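Side-chain contacts in transmembrane oligosaccharyl transferase (Archaeoglobus fulgidus, PDB 3WAJ), which belongs to the STT3/AglB family of oligosaccharyl transferases, joining a membrane-embedded helical region of GT-C type to soluble domains, and is modelled with a bound zinc ion: residues F37-T40 / V41-G44; H555-E558 / A559-R563; F588-N592 / E593-E597; Q719-Q722 / T723-E727; K748-Y751 / T752-E756. All blocks are in the same frame, centred on the assembly; numbering follows the deposited sequence.

Interaction 1: F37-T40 / V41-G44; sequences FTWT and VRLG
Arg42 holds CG trans to its backbone N (chi1 171°) and stays extended as far as NE, which lays CD against the indole of Trp39, while Phe37 swings its ring beside its backbone N (chi1 -56°) and along Val41. The setting is a compact chain reversal between helix 33-36 and helix 47-60, in the STT3 N-terminal region. Its evidence is a single beta bridge of Phe37 with Val41, whose CA atoms are 5.0 Å apart, and a bond inside the loop from Thr38 N to Thr40 O (3.1 Å). On the Phe37 side, CE1 of the ring lies 4.1 Å from Val41 CG2, the two side chains running side by side in the same direction. Helix 102-118 adds Ala107 and Phe111 against that ring. Thr40 sends CG2 to within 4.0 Å of Arg42 CB, and its OG1 bonds to Arg106. The guanidinium of Arg42 is held elsewhere: NE bonds to Pro499 O and NH2 to Gly498 O, tying the loop to the chain next to the AglB core, probably part of the soluble region. Its plane is inclined 50° to the indole, which rules out a flat stack on Trp39. Contact is instead made through the aliphatic part of the arginine, approaching the ring obliquely, with Arg42 CD 3.9 Å from Trp39 CZ2 and 4.0 Å from Trp39 CH2.

Interaction 2: H555-E558 / A559-R563; sequences HWIE and AVAHR
His562 turns the edge of its imidazole to the carbonyl of Glu558, with CD2 lying 3.4 Å from Glu558 O and the oxygen in the plane of the ring. The same oxygen receives a weak hydrogen bond from His562 N (3.2 Å) and a CA-H...O contact from His562 CA. The imidazole is further fixed through ND1, which bonds to Asp521. Ile557 uses its CG2 branch, trans to the backbone N, to reach Ala561 CB (4.5 Å) and Arg563 O (4.0 Å). Past His562, whose phi is positive, the chain doubles back far enough for Arg563 O to meet Glu558 CA at 3.5 Å. Arg563 then bends round so that NH1 bonds to His562 O (2.8 Å, 159° at the hydrogen). That oxygen lies near the guanidinium plane, although the donor stands above the plane of the carbonyl. The side chain of Glu558 leads outward, fully extended (chi1 178°), to a salt bridge with Arg53; the His555 side chain, stacked on Tyr50, is itself about 8 Å from the zinc ion. Bonds are regular at Ala559 N and Val560 N but weak at Ala561 N and His562 N: the helix widens into a pi-type turn at 559-561 and ends where His562 leaves helical phi/psi. It belongs to a beta-alpha-beta unit (strand 546-548, helix 554-561, strand 564-565), the helix starting at the last residue of the family's WWDYG signature.

Interaction 3: F588-N592 / E593-E597; sequences FTAEN and ESYAE
Asn592 reaches across to Tyr595, and its side chain can be followed outward from the backbone. CB sits 3.1 Å from Glu593 N, which merely reflects the chain linkage. At CG, 4.1 Å from Tyr595 N, the chain takes the crowded position between backbone N and carbonyl carbon (chi1 53°), and this folds the amide back over the first turn of helix 593-602. The tip then does the work: OD1 accepts a hydrogen bond from Tyr595 N at 2.9 Å, with 161° at the hydrogen and the donor tilted 27° from the plane of the amide carbonyl. Around that oxygen also lie Tyr595 CB and Ser594 CB, the latter 3.5 Å from OD1. Ser594 N is close but badly angled, so the geometry supports one hydrogen bond to OD1 here, not a fork. The backbone oxygen of Asn592 adds a straight but weak bond from Ala596 N (3.3 Å). Alongside, Ala590 points CB at the helix, where it meets Tyr595 CD2 at 3.7 Å and Ala596 CB at 4.1 Å. It approaches the tyrosine ring obliquely, while the hydroxyl at the far end of that ring bonds to Asn580. Glu593, the first helical residue, turns outward and bonds through its carboxylate to Ser691 N and His692 N, joining the start of the helix to a neighbouring loop. A side-chain oxygen at the residue just before a helix, bonded to the backbone N three positions on, is the classical asparagine N-cap, satisfying an amide in a first turn that has no preceding helical carbonyl.

Interaction 4: Q719-Q722 / T723-E727; sequences QVLQ and TALYE
From Gln719 to Tyr726 the backbone is regular alpha-helix, as four successive amides show: Thr723 N, Ala724 N, Leu725 N and Tyr726 N each bond to the carbonyl four residues earlier, the straightest being Leu725 N to Leu721 O (2.9 Å, 176° at the hydrogen). Thr723 doubles one of these links. With OG1 beside its backbone N (chi1 -63°), the hydroxyl turns back along the helix and donates to Gln719 O at 2.8 Å, while Thr723 N reaches the same oxygen at 3.0 Å. The two donors come from opposite faces of the carbonyl plane. Leu721 and Leu725, one turn apart, meet at an oblique angle, CD1 of Leu721 lying 4.1 Å from CG of Leu725. Gln722 bends at chi2, bringing OE1 to 4.2 Å from Leu725 CD1. The amide of Gln719 leads away instead and bonds through OE1 to Asn713 N. Bonding to the i-4 carbonyl is a common way for a threonine to satisfy its hydroxyl inside a helix. Buried Val720, Ala724 and Leu725 against exposed Gln722 and Tyr726 mark an amphipathic helix, packed against helix 740-755 (Val745, Leu746) and helix 703-708 (Trp705).

Interaction 5: K748-Y751 / T752-E756; sequences KYAY and TQLYE
Tyr751 O is gripped by two backbone donors, Glu756 N at 2.8 Å and Tyr755 N at 3.0 Å, which arrive from opposite faces of its carbonyl plane. The bond five residues on is the mark of a wider pi-type turn, here in the last part of helix 740-755. A second shared oxygen lies a little earlier: Tyr749 O accepts from Gln753 N and also from Thr752 OG1 (2.8 Å). The threonine hydroxyl gets there because chi1 of 68° places OG1 between backbone N and carbonyl carbon, on the side of the preceding turn. Two tyrosine rings carry the packing, each with an aliphatic group laid over a face. Gln753 puts CG above Tyr749 in a CH-pi contact, 4.0 Å from the ring centroid and 25° off the normal. Its nearest ring atom is Tyr749 CE1, 3.6 Å from Gln753 CG, so the methylene sits toward the rim. Glu756 does the same to Tyr751, with CB 4.1 Å from the centroid of that ring. Its chain crosses the tyrosine at about a right angle, yet the carboxylate is nearly parallel to the ring, the planes being 16° apart. The hydroxyl of Tyr751 bonds to Ile761 O and the ring meets Phe685 edge-to-face, which anchors this end of the helix to the following loop and to its surroundings. Tyr755 CB approaches the same ring obliquely, 3.9 Å from Tyr751 CD1.

How the interactions relate
The five contacts follow one another along the chain. Interactions 1 and 2 have centres 15 Å apart and nearest atoms about 5 Å apart without touching; between them runs helix 47-60, which begins with the zinc ligand Asp47, so the STT3 N-terminal region and the AglB core meet here. Interaction 3 belongs to the AglB core with interaction 2, their centres 25 Å apart. Interactions 4 and 5 lie on consecutive helices, 717-732 and 740-755, and touch directly, Leu721 CD2 being 3.7 Å from Tyr749 CE1. The centres of interactions 2 and 4 are 36 Å apart, as are those of interactions 2 and 5, which sets this helix pair remote from the zinc neighbourhood.

Interaction 1: F37-T40 / V41-G44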
# COMPACT_ATOMS: atom_id res chain seq x y z
N PHE A 37 -4.78 17.09 9.55
CA PHE A 37 -5.18 17.50 10.90
C PHE A 37 -6.70 17.65 11.04
O PHE A 37 -7.24 18.75 10.98
CB PHE A 37 -4.41 18.75 11.34
CG PHE A 37 -2.92 18.57 11.28
CD1 PHE A 37 -2.26 17.79 12.23
CD2 PHE A 37 -2.18 19.11 10.24
CE1 PHE A 37 -0.88 17.58 12.17
CE2 PHE A 37 -0.80 18.91 10.16
CZ PHE A 37 -0.15 18.15 11.13
N THR A 38 -7.36 16.51 11.22
CA THR A 38 -8.81 16.44 11.37
C THR A 38 -9.15 15.91 12.74
O THR A 38 -8.49 16.25 13.73
CB THR A 38 -9.45 15.46 10.40
OG1 THR A 38 -8.49 15.07 9.40
CG2 THR A 38 -10.69 16.05 9.76
N TRP A 39 -10.15 15.03 12.77
CA TRP A 39 -10.63 14.45 14.02
C TRP A 39 -9.52 13.72 14.78
O TRP A 39 -9.63 13.53 15.98
CB TRP A 39 -11.83 13.54 13.76
CG TRP A 39 -11.80 12.92 12.40
CD1 TRP A 39 -12.39 13.39 11.26
CD2 TRP A 39 -11.12 11.70 12.02
NE1 TRP A 39 -12.14 12.54 10.20
CE2 TRP A 39 -11.36 11.50 10.64
CE3 TRP A 39 -10.35 10.77 12.72
CZ2 TRP A 39 -10.83 10.40 9.94
CZ3 TRP A 39 -9.84 9.68 12.04
CH2 TRP A 39 -10.07 9.51 10.65
N THR A 40 -8.46 13.34 14.07
CA THR A 40 -7.23 12.86 14.70
C THR A 40 -6.09 13.34 13.80
O THR A 40 -6.35 13.97 12.78
CB THR A 40 -7.20 11.32 14.78
OG1 THR A 40 -6.23 10.89 15.74
CG2 THR A 40 -6.84 10.72 13.41
N VAL A 41 -4.83 13.07 14.16
CA VAL A 41 -3.79 13.34 13.18
C VAL A 41 -3.63 12.08 12.36
O VAL A 41 -3.35 10.99 12.87
CB VAL A 41 -2.44 13.90 13.75
CG1 VAL A 41 -2.20 13.41 15.12
CG2 VAL A 41 -1.25 13.58 12.81
N ARG A 42 -3.84 12.26 11.06
CA ARG A 42 -4.24 11.17 10.20
C ARG A 42 -3.21 11.00 9.11
O ARG A 42 -3.18 11.76 8.14
CB ARG A 42 -5.63 11.52 9.64
CG ARG A 42 -6.14 10.64 8.55
CD ARG A 42 -7.49 11.13 8.06
NE ARG A 42 -7.98 10.24 7.02
CZ ARG A 42 -8.06 10.58 5.74
NH1 ARG A 42 -7.72 11.80 5.36
NH2 ARG A 42 -8.49 9.69 4.86
N LEU A 43 -2.33 10.01 9.29
CA LEU A 43 -1.28 9.68 8.33
C LEU A 43 -1.94 9.07 7.10
O LEU A 43 -3.02 8.51 7.20
CB LEU A 43 -0.27 8.69 8.95
CG LEU A 43 0.51 9.15 10.20
CD1 LEU A 43 1.38 8.02 10.78
CD2 LEU A 43 1.37 10.36 9.88
N GLY A 44 -1.28 9.18 5.95
CA GLY A 44 -1.86 8.69 4.72
C GLY A 44 -1.78 7.18 4.55
O GLY A 44 -1.02 6.50 5.27

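Interaction 2: H555-E558 / A559-R563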
# COMPACT_ATOMS: atom_id res chain seq x y z
N HIS A 555 -2.03 -2.80 8.54
CA HIS A 555 -1.26 -1.74 9.19
C HIS A 555 -2.09 -0.90 10.16
O HIS A 555 -1.62 -0.58 11.27
CB HIS A 555 -0.49 -0.89 8.15
CG HIS A 555 0.61 -1.65 7.47
ND1 HIS A 555 1.11 -2.84 7.95
CD2 HIS A 555 1.29 -1.39 6.33
CE1 HIS A 555 2.07 -3.28 7.14
NE2 HIS A 555 2.20 -2.41 6.15
N TRP A 556 -3.32 -0.55 9.78
CA TRP A 556 -4.23 0.17 10.68
C TRP A 556 -4.56 -0.63 11.94
O TRP A 556 -4.56 -0.08 13.04
CB TRP A 556 -5.53 0.53 9.97
CG TRP A 556 -5.37 1.42 8.78
CD1 TRP A 556 -4.24 2.11 8.41
CD2 TRP A 556 -6.36 1.71 7.79
NE1 TRP A 556 -4.49 2.83 7.25
CE2 TRP A 556 -5.78 2.59 6.85
CE3 TRP A 556 -7.69 1.31 7.61
CZ2 TRP A 556 -6.49 3.07 5.74
CZ3 TRP A 556 -8.39 1.79 6.52
CH2 TRP A 556 -7.79 2.64 5.58
N ILE A 557 -4.86 -1.91 11.76
CA ILE A 557 -5.24 -2.77 12.87
C ILE A 557 -4.11 -2.80 13.88
O ILE A 557 -4.31 -2.62 15.07
CB ILE A 557 -5.59 -4.20 12.41
CG1 ILE A 557 -6.92 -4.20 11.65
CG2 ILE A 557 -5.70 -5.14 13.60
CD1 ILE A 557 -7.32 -5.57 11.11
N GLU A 558 -2.89 -3.00 13.38
CA GLU A 558 -1.72 -3.01 14.25
C GLU A 558 -1.40 -1.65 14.88
O GLU A 558 -1.19 -1.56 16.08
CB GLU A 558 -0.51 -3.50 13.47
CG GLU A 558 0.76 -3.51 14.28
CD GLU A 558 1.91 -4.18 13.52
OE1 GLU A 558 1.76 -4.40 12.29
OE2 GLU A 558 2.95 -4.48 14.15
N ALA A 559 -1.34 -0.59 14.06
CA ALA A 559 -0.94 0.71 14.58
C ALA A 559 -2.03 1.39 15.42
O ALA A 559 -1.71 2.16 16.32
CB ALA A 559 -0.46 1.63 13.45
N VAL A 560 -3.30 1.10 15.15
CA VAL A 560 -4.38 1.80 15.84
C VAL A 560 -5.06 0.95 16.91
O VAL A 560 -5.31 1.42 18.02
CB VAL A 560 -5.43 2.39 14.86
CG1 VAL A 560 -6.52 3.13 15.64
CG2 VAL A 560 -4.77 3.35 13.87
N ALA A 561 -5.36 -0.29 16.59
CA ALA A 561 -5.99 -1.18 17.56
C ALA A 561 -4.97 -1.82 18.51
O ALA A 561 -5.36 -2.36 19.54
CB ALA A 561 -6.80 -2.25 16.85
N HIS A 562 -3.68 -1.77 18.15
CA HIS A 562 -2.65 -2.56 18.83
C HIS A 562 -3.12 -4.01 19.00
O HIS A 562 -2.99 -4.59 20.08
CB HIS A 562 -2.30 -1.97 20.22
CG HIS A 562 -1.45 -0.73 20.17
ND1 HIS A 562 -1.07 -0.05 21.30
CD2 HIS A 562 -0.92 -0.05 19.12
CE1 HIS A 562 -0.33 0.99 20.96
NE2 HIS A 562 -0.22 1.01 19.65
N ARG A 563 -3.70 -4.58 17.94
CA ARG A 563 -4.02 -6.01 17.90
C ARG A 563 -3.27 -6.65 16.74
O ARG A 563 -2.62 -5.96 15.97
CB ARG A 563 -5.53 -6.25 17.82
CG ARG A 563 -6.27 -5.81 19.09
CD ARG A 563 -5.70 -6.47 20.37
NE ARG A 563 -6.43 -6.04 21.58
CZ ARG A 563 -6.10 -4.98 22.32
NH1 ARG A 563 -5.04 -4.25 21.99
NH2 ARG A 563 -6.83 -4.65 23.38

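Interaction 3: F588-N592 / E593-E597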
# COMPACT_ATOMS: atom_id res chain seq x y z
N PHE A 588 -12.98 -15.29 4.20
CA PHE A 588 -14.13 -14.49 3.73
C PHE A 588 -14.90 -15.03 2.54
O PHE A 588 -16.07 -14.67 2.34
CB PHE A 588 -13.75 -13.02 3.49
CG PHE A 588 -13.31 -12.31 4.75
CD1 PHE A 588 -14.25 -11.90 5.69
CD2 PHE A 588 -11.96 -12.06 4.99
CE1 PHE A 588 -13.84 -11.25 6.88
CE2 PHE A 588 -11.54 -11.42 6.17
CZ PHE A 588 -12.48 -11.01 7.11
N THR A 589 -14.28 -15.88 1.73
CA THR A 589 -15.01 -16.48 0.61
C THR A 589 -15.43 -17.90 0.91
O THR A 589 -15.87 -18.63 0.01
CB THR A 589 -14.18 -16.52 -0.67
OG1 THR A 589 -13.13 -17.47 -0.48
CG2 THR A 589 -13.61 -15.13 -1.03
N ALA A 590 -15.26 -18.30 2.17
CA ALA A 590 -15.61 -19.66 2.58
C ALA A 590 -17.12 -19.81 2.47
O ALA A 590 -17.90 -18.96 2.95
CB ALA A 590 -15.14 -19.93 3.99
N GLU A 591 -17.54 -20.91 1.85
CA GLU A 591 -18.94 -21.11 1.52
C GLU A 591 -19.75 -21.87 2.56
O GLU A 591 -20.93 -22.12 2.35
CB GLU A 591 -19.06 -21.74 0.14
CG GLU A 591 -18.71 -20.78 -0.97
CD GLU A 591 -18.24 -21.48 -2.22
OE1 GLU A 591 -18.41 -22.71 -2.31
OE2 GLU A 591 -17.69 -20.79 -3.11
N ASN A 592 -19.12 -22.21 3.68
CA ASN A 592 -19.85 -22.70 4.86
C ASN A 592 -19.10 -22.36 6.14
O ASN A 592 -17.90 -22.09 6.12
CB ASN A 592 -20.15 -24.21 4.76
CG ASN A 592 -18.91 -25.03 4.48
OD1 ASN A 592 -18.12 -25.32 5.40
ND2 ASN A 592 -18.71 -25.40 3.21
N GLU A 593 -19.80 -22.37 7.27
CA GLU A 593 -19.16 -21.98 8.52
C GLU A 593 -18.06 -22.96 8.96
O GLU A 593 -17.06 -22.54 9.53
CB GLU A 593 -20.20 -21.77 9.63
CG GLU A 593 -19.65 -21.03 10.84
CD GLU A 593 -20.67 -20.79 11.93
OE1 GLU A 593 -21.81 -21.30 11.82
OE2 GLU A 593 -20.34 -20.08 12.90
N SER A 594 -18.25 -24.25 8.70
CA SER A 594 -17.25 -25.28 9.06
C SER A 594 -15.88 -25.01 8.46
O SER A 594 -14.87 -25.10 9.17
CB SER A 594 -17.72 -26.67 8.62
OG SER A 594 -19.06 -26.86 8.99
N TYR A 595 -15.84 -24.73 7.16
CA TYR A 595 -14.58 -24.41 6.50
C TYR A 595 -13.96 -23.14 7.10
O TYR A 595 -12.76 -23.12 7.37
CB TYR A 595 -14.78 -24.24 4.99
CG TYR A 595 -13.46 -24.11 4.23
CD1 TYR A 595 -12.83 -25.23 3.71
CD2 TYR A 595 -12.86 -22.87 4.05
CE1 TYR A 595 -11.63 -25.11 3.02
CE2 TYR A 595 -11.67 -22.74 3.36
CZ TYR A 595 -11.05 -23.86 2.85
OH TYR A 595 -9.87 -23.74 2.16
N ALA A 596 -14.77 -22.11 7.30
CA ALA A 596 -14.31 -20.88 7.95
C ALA A 596 -13.67 -21.16 9.31
O ALA A 596 -12.62 -20.59 9.66
CB ALA A 596 -15.45 -19.87 8.08
N GLU A 597 -14.33 -22.02 10.08
CA GLU A 597 -13.88 -22.45 11.40
C GLU A 597 -12.53 -23.17 11.33
O GLU A 597 -11.67 -23.00 12.20
CB GLU A 597 -14.94 -23.35 12.04
CG GLU A 597 -15.17 -23.12 13.51
CD GLU A 597 -15.42 -21.68 13.84
OE1 GLU A 597 -15.02 -21.27 14.94
OE2 GLU A 597 -16.01 -20.96 13.02

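Interaction 4: Q719-Q722 / T723-E727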
# COMPACT_ATOMS: atom_id res chain seq x y z
N GLN A 719 -38.98 3.29 1.43
CA GLN A 719 -38.33 4.59 1.23
C GLN A 719 -36.83 4.40 0.99
O GLN A 719 -36.26 5.03 0.10
CB GLN A 719 -38.59 5.54 2.42
CG GLN A 719 -38.47 7.01 2.04
CD GLN A 719 -38.46 7.96 3.24
OE1 GLN A 719 -38.34 7.52 4.39
NE2 GLN A 719 -38.57 9.26 2.98
N VAL A 720 -36.20 3.52 1.78
CA VAL A 720 -34.78 3.23 1.58
C VAL A 720 -34.56 2.73 0.15
O VAL A 720 -33.75 3.29 -0.59
CB VAL A 720 -34.25 2.19 2.59
CG1 VAL A 720 -32.93 1.59 2.09
CG2 VAL A 720 -34.06 2.82 3.99
N LEU A 721 -35.31 1.70 -0.24
CA LEU A 721 -35.17 1.12 -1.58
C LEU A 721 -35.44 2.11 -2.72
O LEU A 721 -34.67 2.19 -3.67
CB LEU A 721 -36.07 -0.10 -1.72
CG LEU A 721 -36.05 -0.73 -3.11
CD1 LEU A 721 -34.68 -1.33 -3.41
CD2 LEU A 721 -37.17 -1.76 -3.28
N GLN A 722 -36.51 2.89 -2.62
CA GLN A 722 -36.80 3.87 -3.67
C GLN A 722 -35.74 4.94 -3.78
O GLN A 722 -35.46 5.43 -4.87
CB GLN A 722 -38.18 4.52 -3.46
CG GLN A 722 -39.33 3.52 -3.42
CD GLN A 722 -39.22 2.43 -4.49
OE1 GLN A 722 -38.79 2.68 -5.64
NE2 GLN A 722 -39.63 1.22 -4.13
N THR A 723 -35.14 5.31 -2.65
CA THR A 723 -34.00 6.21 -2.65
C THR A 723 -32.80 5.58 -3.38
O THR A 723 -32.20 6.20 -4.27
CB THR A 723 -33.60 6.57 -1.22
OG1 THR A 723 -34.69 7.29 -0.60
CG2 THR A 723 -32.33 7.41 -1.21
N ALA A 724 -32.47 4.35 -3.00
CA ALA A 724 -31.36 3.62 -3.61
C ALA A 724 -31.50 3.47 -5.14
O ALA A 724 -30.59 3.81 -5.89
CB ALA A 724 -31.20 2.29 -2.93
N LEU A 725 -32.63 2.96 -5.60
CA LEU A 725 -32.86 2.82 -7.05
C LEU A 725 -32.76 4.16 -7.78
O LEU A 725 -32.18 4.24 -8.86
CB LEU A 725 -34.22 2.19 -7.33
CG LEU A 725 -34.31 0.72 -6.96
CD1 LEU A 725 -35.72 0.21 -7.20
CD2 LEU A 725 -33.30 -0.08 -7.79
N TYR A 726 -33.32 5.21 -7.20
CA TYR A 726 -33.22 6.52 -7.81
C TYR A 726 -31.77 6.94 -7.97
O TYR A 726 -31.36 7.41 -9.03
CB TYR A 726 -33.97 7.56 -6.96
CG TYR A 726 -34.01 8.92 -7.60
CD1 TYR A 726 -34.99 9.25 -8.52
CD2 TYR A 726 -33.05 9.88 -7.30
CE1 TYR A 726 -35.04 10.52 -9.11
CE2 TYR A 726 -33.09 11.14 -7.89
CZ TYR A 726 -34.09 11.45 -8.79
OH TYR A 726 -34.12 12.70 -9.37
N GLU A 727 -30.97 6.79 -6.90
CA GLU A 727 -29.55 7.12 -6.98
C GLU A 727 -28.87 6.31 -8.08
O GLU A 727 -28.05 6.83 -8.84
CB GLU A 727 -28.85 6.83 -5.64
CG GLU A 727 -27.37 7.24 -5.60
CD GLU A 727 -26.55 6.48 -4.56
OE1 GLU A 727 -25.69 5.66 -4.98
OE2 GLU A 727 -26.75 6.69 -3.33

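Interaction 5: K748-Y751 / T752-E756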
# COMPACT_ATOMS: atom_id res chain seq x y z
N LYS A 748 -28.95 -6.50 -1.06
CA LYS A 748 -29.98 -7.04 -0.17
C LYS A 748 -31.30 -7.19 -0.89
O LYS A 748 -32.00 -8.20 -0.73
CB LYS A 748 -30.17 -6.13 1.05
CG LYS A 748 -28.99 -6.12 1.97
CD LYS A 748 -29.20 -5.21 3.17
CE LYS A 748 -28.03 -5.41 4.14
NZ LYS A 748 -27.91 -4.34 5.15
N TYR A 749 -31.65 -6.18 -1.67
CA TYR A 749 -32.86 -6.22 -2.51
C TYR A 749 -32.81 -7.42 -3.46
O TYR A 749 -33.75 -8.22 -3.49
CB TYR A 749 -33.01 -4.92 -3.29
CG TYR A 749 -34.14 -4.93 -4.31
CD1 TYR A 749 -35.47 -5.01 -3.91
CD2 TYR A 749 -33.86 -4.81 -5.67
CE1 TYR A 749 -36.50 -5.01 -4.85
CE2 TYR A 749 -34.87 -4.80 -6.62
CZ TYR A 749 -36.19 -4.90 -6.21
OH TYR A 749 -37.18 -4.88 -7.17
N ALA A 750 -31.71 -7.55 -4.21
CA ALA A 750 -31.49 -8.69 -5.10
C ALA A 750 -31.69 -10.03 -4.40
O ALA A 750 -32.37 -10.93 -4.93
CB ALA A 750 -30.10 -8.63 -5.69
N TYR A 751 -31.12 -10.17 -3.21
CA TYR A 751 -31.27 -11.41 -2.46
C TYR A 751 -32.74 -11.75 -2.19
O TYR A 751 -33.18 -12.88 -2.47
CB TYR A 751 -30.47 -11.36 -1.14
CG TYR A 751 -30.77 -12.53 -0.23
CD1 TYR A 751 -30.30 -13.81 -0.51
CD2 TYR A 751 -31.53 -12.35 0.91
CE1 TYR A 751 -30.59 -14.88 0.33
CE2 TYR A 751 -31.82 -13.41 1.75
CZ TYR A 751 -31.35 -14.67 1.46
OH TYR A 751 -31.65 -15.69 2.32
N THR A 752 -33.49 -10.79 -1.67
CA THR A 752 -34.91 -11.02 -1.34
C THR A 752 -35.75 -11.38 -2.56
O THR A 752 -36.76 -12.06 -2.44
CB THR A 752 -35.56 -9.80 -0.63
OG1 THR A 752 -35.67 -8.71 -1.55
CG2 THR A 752 -34.76 -9.36 0.57
N GLN A 753 -35.33 -10.90 -3.73
CA GLN A 753 -36.10 -11.10 -4.95
C GLN A 753 -35.71 -12.35 -5.74
O GLN A 753 -36.57 -13.02 -6.29
CB GLN A 753 -35.99 -9.87 -5.84
CG GLN A 753 -36.61 -8.62 -5.22
CD GLN A 753 -38.10 -8.80 -4.93
OE1 GLN A 753 -38.84 -9.34 -5.76
NE2 GLN A 753 -38.53 -8.34 -3.76
N LEU A 754 -34.41 -12.66 -5.77
CA LEU A 754 -33.92 -13.76 -6.60
C LEU A 754 -33.64 -15.07 -5.85
O LEU A 754 -33.81 -16.15 -6.40
CB LEU A 754 -32.65 -13.34 -7.35
CG LEU A 754 -32.70 -11.97 -8.04
CD1 LEU A 754 -31.31 -11.61 -8.56
CD2 LEU A 754 -33.74 -11.96 -9.16
N TYR A 755 -33.19 -14.96 -4.60
CA TYR A 755 -32.53 -16.09 -3.95
C TYR A 755 -33.13 -16.50 -2.60
O TYR A 755 -33.03 -17.66 -2.21
CB TYR A 755 -31.02 -15.81 -3.79
CG TYR A 755 -30.36 -15.46 -5.11
CD1 TYR A 755 -30.63 -16.21 -6.24
CD2 TYR A 755 -29.48 -14.39 -5.22
CE1 TYR A 755 -30.05 -15.90 -7.45
CE2 TYR A 755 -28.89 -14.08 -6.44
CZ TYR A 755 -29.19 -14.86 -7.55
OH TYR A 755 -28.65 -14.60 -8.78
N GLU A 756 -33.70 -15.54 -1.88
CA GLU A 756 -34.35 -15.87 -0.61
C GLU A 756 -35.38 -16.99 -0.78
O GLU A 756 -36.40 -16.82 -1.45
CB GLU A 756 -35.01 -14.64 0.00
CG GLU A 756 -35.53 -14.88 1.42
CD GLU A 756 -35.82 -13.58 2.16
OE1 GLU A 756 -35.63 -12.49 1.57
OE2 GLU A 756 -36.22 -13.65 3.34